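Local coordinates for Cobalt/magnesium transport protein CorA (PDB 4EGW) that mediates the influx of magnesium ions across the cell membrane, as a homopentamer that is activated when cytoplasmic magnesium is low, at residues 99-104 with 111-116. Sequence-based numbering, arbitrary orientation.
Sequences IYKAPL and TTSLGI
Ala102 and Thr112 form a hydrogen-bonded antiparallel pair that satisfies both backbone groups of each residue. Ala102 N reaches Thr112 O at 2.9 Å in an almost straight bond (N-H...O 174°), although the donor stands somewhat out of the carbonyl plane. Thr112 N returns to Ala102 O at 2.8 Å. Two residues along, Tyr100 N donates to Leu114 O over 2.9 Å, and Leu114 N to Tyr100 O, although the position of that oxygen is less certain. Weaker CA-H...O contacts supplement them; Thr111 CA lies 3.2 Å from Ala102 O, giving that carbonyl a second donor. The non-hydrogen-bonded pair Lys101-Ser113 sends its side chains to the opposite face from Ala102 and Thr112. This ladder is the beta hairpin of strands 96-104 and 110-119, inside the mixed sheet of the CorA cytoplasmic domain, with helices 156-186 and 193-225 packed against it. Here side-chain polar groups find partners beyond the hairpin. Bent at chi2 (-87°), Lys101 lays its aliphatic chain across Thr111 at about a right angle, CD 3.3 Å from Thr111 OG1, while its NZ bonds Glu83 O. Ser113 OG, beside the same lysine chain, is hydrogen-bonded to Glu85 O, and Thr111 OG1 and Ser212 OG are hydrogen-bonded to each other. With an alanine in place of Lys101, Glu83 O would probably lose its ammonium partner and the hydroxyls of Thr111 and Ser113 their aliphatic cover. Thr112 holds OG1 anti to its backbone N (chi1 -165°), where it bonds Asp129 OD2; its CB meets Leu104 CD2 at 3.9 Å.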
ATOM      1  N   ILE A  99      19.069 -11.701   2.600  1.00 45.48           N
ATOM      2  CA  ILE A  99      19.384 -10.390   2.083  1.00 51.27           C
ATOM      3  C   ILE A  99      18.144  -9.964   1.319  1.00 52.88           C
ATOM      4  O   ILE A  99      17.517 -10.774   0.630  1.00 56.90           O
ATOM      5  CB  ILE A  99      20.600 -10.445   1.115  1.00 35.55           C
ATOM      6  CG1 ILE A  99      21.814 -11.097   1.802  1.00 30.97           C
ATOM      7  CG2 ILE A  99      20.927  -9.046   0.558  1.00 32.67           C
ATOM      8  CD1 ILE A  99      22.260 -10.403   3.075  1.00 28.44           C
ATOM      9  N   TYR A 100      17.764  -8.705   1.442  1.00 45.72           N
ATOM     10  CA  TYR A 100      16.578  -8.263   0.748  1.00 36.88           C
ATOM     11  C   TYR A 100      16.743  -6.820   0.334  1.00 44.03           C
ATOM     12  O   TYR A 100      17.413  -6.050   1.020  1.00 46.08           O
ATOM     13  CB  TYR A 100      15.385  -8.415   1.669  1.00 35.59           C
ATOM     14  CG  TYR A 100      14.110  -8.770   0.964  1.00 39.07           C
ATOM     15  CD1 TYR A 100      13.880 -10.060   0.519  1.00 41.28           C
ATOM     16  CD2 TYR A 100      13.128  -7.813   0.751  1.00 44.64           C
ATOM     17  CE1 TYR A 100      12.703 -10.391  -0.123  1.00 47.80           C
ATOM     18  CE2 TYR A 100      11.948  -8.132   0.114  1.00 48.66           C
ATOM     19  CZ  TYR A 100      11.737  -9.423  -0.321  1.00 49.78           C
ATOM     20  OH  TYR A 100      10.558  -9.735  -0.959  1.00 53.32           O
ATOM     21  N   LYS A 101      16.154  -6.460  -0.803  1.00 48.16           N
ATOM     22  CA  LYS A 101      16.217  -5.086  -1.293  1.00 44.80           C
ATOM     23  C   LYS A 101      14.969  -4.303  -0.921  1.00 42.80           C
ATOM     24  O   LYS A 101      13.854  -4.650  -1.314  1.00 39.90           O
ATOM     25  CB  LYS A 101      16.413  -5.043  -2.807  1.00 44.14           C
ATOM     26  CG  LYS A 101      17.832  -5.333  -3.255  1.00 46.27           C
ATOM     27  CD  LYS A 101      18.709  -4.095  -3.271  1.00 32.81           C
ATOM     28  CE  LYS A 101      20.122  -4.488  -3.571  1.00 28.29           C
ATOM     29  NZ  LYS A 101      20.971  -3.278  -3.586  1.00 43.03           N
ATOM     30  N   ALA A 102      15.176  -3.227  -0.178  1.00 40.88           N
ATOM     31  CA  ALA A 102      14.094  -2.370   0.234  1.00 40.58           C
ATOM     32  C   ALA A 102      14.303  -0.992  -0.381  1.00 41.58           C
ATOM     33  O   ALA A 102      15.441  -0.569  -0.600  1.00 40.25           O
ATOM     34  CB  ALA A 102      14.078  -2.276   1.728  1.00 41.06           C
ATOM     35  N   PRO A 103      13.203  -0.289  -0.670  1.00 37.64           N
ATOM     36  CA  PRO A 103      13.292   1.072  -1.203  1.00 37.79           C
ATOM     37  C   PRO A 103      14.145   1.978  -0.300  1.00 37.67           C
ATOM     38  O   PRO A 103      14.141   1.836   0.918  1.00 47.23           O
ATOM     39  CB  PRO A 103      11.825   1.536  -1.213  1.00 40.77           C
ATOM     40  CG  PRO A 103      11.031   0.280  -1.281  1.00 40.81           C
ATOM     41  CD  PRO A 103      11.804  -0.694  -0.433  1.00 40.98           C
ATOM     42  N   LEU A 104      14.878   2.897  -0.912  1.00 34.77           N
ATOM     43  CA  LEU A 104      15.752   3.817  -0.197  1.00 32.37           C
ATOM     44  C   LEU A 104      15.405   5.211  -0.674  1.00 41.94           C
ATOM     45  O   LEU A 104      15.289   5.461  -1.874  1.00 47.81           O
ATOM     46  CB  LEU A 104      17.207   3.512  -0.526  1.00 29.05           C
ATOM     47  CG  LEU A 104      18.246   4.529  -0.070  1.00 41.63           C
ATOM     48  CD1 LEU A 104      18.202   4.693   1.427  1.00 29.85           C
ATOM     49  CD2 LEU A 104      19.651   4.135  -0.538  1.00 44.63           C
ATOM     50  N   THR A 111      17.109   1.525  -4.237  1.00 42.44           N
ATOM     51  CA  THR A 111      16.924   0.491  -3.230  1.00 36.12           C
ATOM     52  C   THR A 111      18.232   0.172  -2.542  1.00 37.94           C
ATOM     53  O   THR A 111      19.302   0.545  -3.018  1.00 43.70           O
ATOM     54  CB  THR A 111      16.369  -0.798  -3.811  1.00 35.45           C
ATOM     55  OG1 THR A 111      17.351  -1.398  -4.656  1.00 34.85           O
ATOM     56  CG2 THR A 111      15.103  -0.529  -4.591  1.00 36.96           C
ATOM     57  N   THR A 112      18.126  -0.503  -1.404  1.00 37.38           N
ATOM     58  CA  THR A 112      19.247  -0.730  -0.516  1.00 39.50           C
ATOM     59  C   THR A 112      19.040  -2.070   0.187  1.00 41.97           C
ATOM     60  O   THR A 112      17.916  -2.442   0.518  1.00 35.79           O
ATOM     61  CB  THR A 112      19.319   0.390   0.542  1.00 46.61           C
ATOM     62  OG1 THR A 112      20.595   0.375   1.208  1.00 51.46           O
ATOM     63  CG2 THR A 112      18.203   0.215   1.569  1.00 44.76           C
ATOM     64  N   SER A 113      20.125  -2.796   0.417  1.00 47.27           N
ATOM     65  CA  SER A 113      20.025  -4.129   0.992  1.00 41.55           C
ATOM     66  C   SER A 113      20.049  -4.154   2.511  1.00 44.89           C
ATOM     67  O   SER A 113      20.740  -3.367   3.178  1.00 41.09           O
ATOM     68  CB  SER A 113      21.110  -5.049   0.431  1.00 43.97           C
ATOM     69  OG  SER A 113      20.827  -5.408  -0.912  1.00 46.85           O
ATOM     70  N   LEU A 114      19.264  -5.066   3.060  1.00 47.02           N
ATOM     71  CA  LEU A 114      19.358  -5.372   4.468  1.00 40.43           C
ATOM     72  C   LEU A 114      19.543  -6.859   4.626  1.00 31.08           C
ATOM     73  O   LEU A 114      18.998  -7.646   3.853  1.00 28.52           O
ATOM     74  CB  LEU A 114      18.118  -4.904   5.229  1.00 48.65           C
ATOM     75  CG  LEU A 114      16.704  -5.224   4.745  1.00 47.96           C
ATOM     76  CD1 LEU A 114      16.680  -6.313   3.715  1.00 54.35           C
ATOM     77  CD2 LEU A 114      15.836  -5.598   5.935  1.00 45.73           C
ATOM     78  N   GLY A 115      20.387  -7.237   5.575  1.00 33.45           N
ATOM     79  CA  GLY A 115      20.467  -8.613   5.997  1.00 42.00           C
ATOM     80  C   GLY A 115      19.434  -8.913   7.062  1.00 47.79           C
ATOM     81  O   GLY A 115      19.182  -8.103   7.963  1.00 46.85           O
ATOM     82  N   ILE A 116      18.877 -10.111   6.990  1.00 46.32           N
ATOM     83  CA  ILE A 116      17.982 -10.582   8.021  1.00 50.43           C
ATOM     84  C   ILE A 116      18.483 -11.938   8.474  1.00 56.05           C
ATOM     85  O   ILE A 116      18.421 -12.909   7.720  1.00 63.23           O
ATOM     86  CB  ILE A 116      16.596 -10.773   7.433  1.00 54.49           C
ATOM     87  CG1 ILE A 116      16.031  -9.423   7.000  1.00 53.91           C
ATOM     88  CG2 ILE A 116      15.691 -11.494   8.421  1.00 59.20           C
ATOM     89  CD1 ILE A 116      14.702  -9.528   6.296  1.00 56.54           C
TER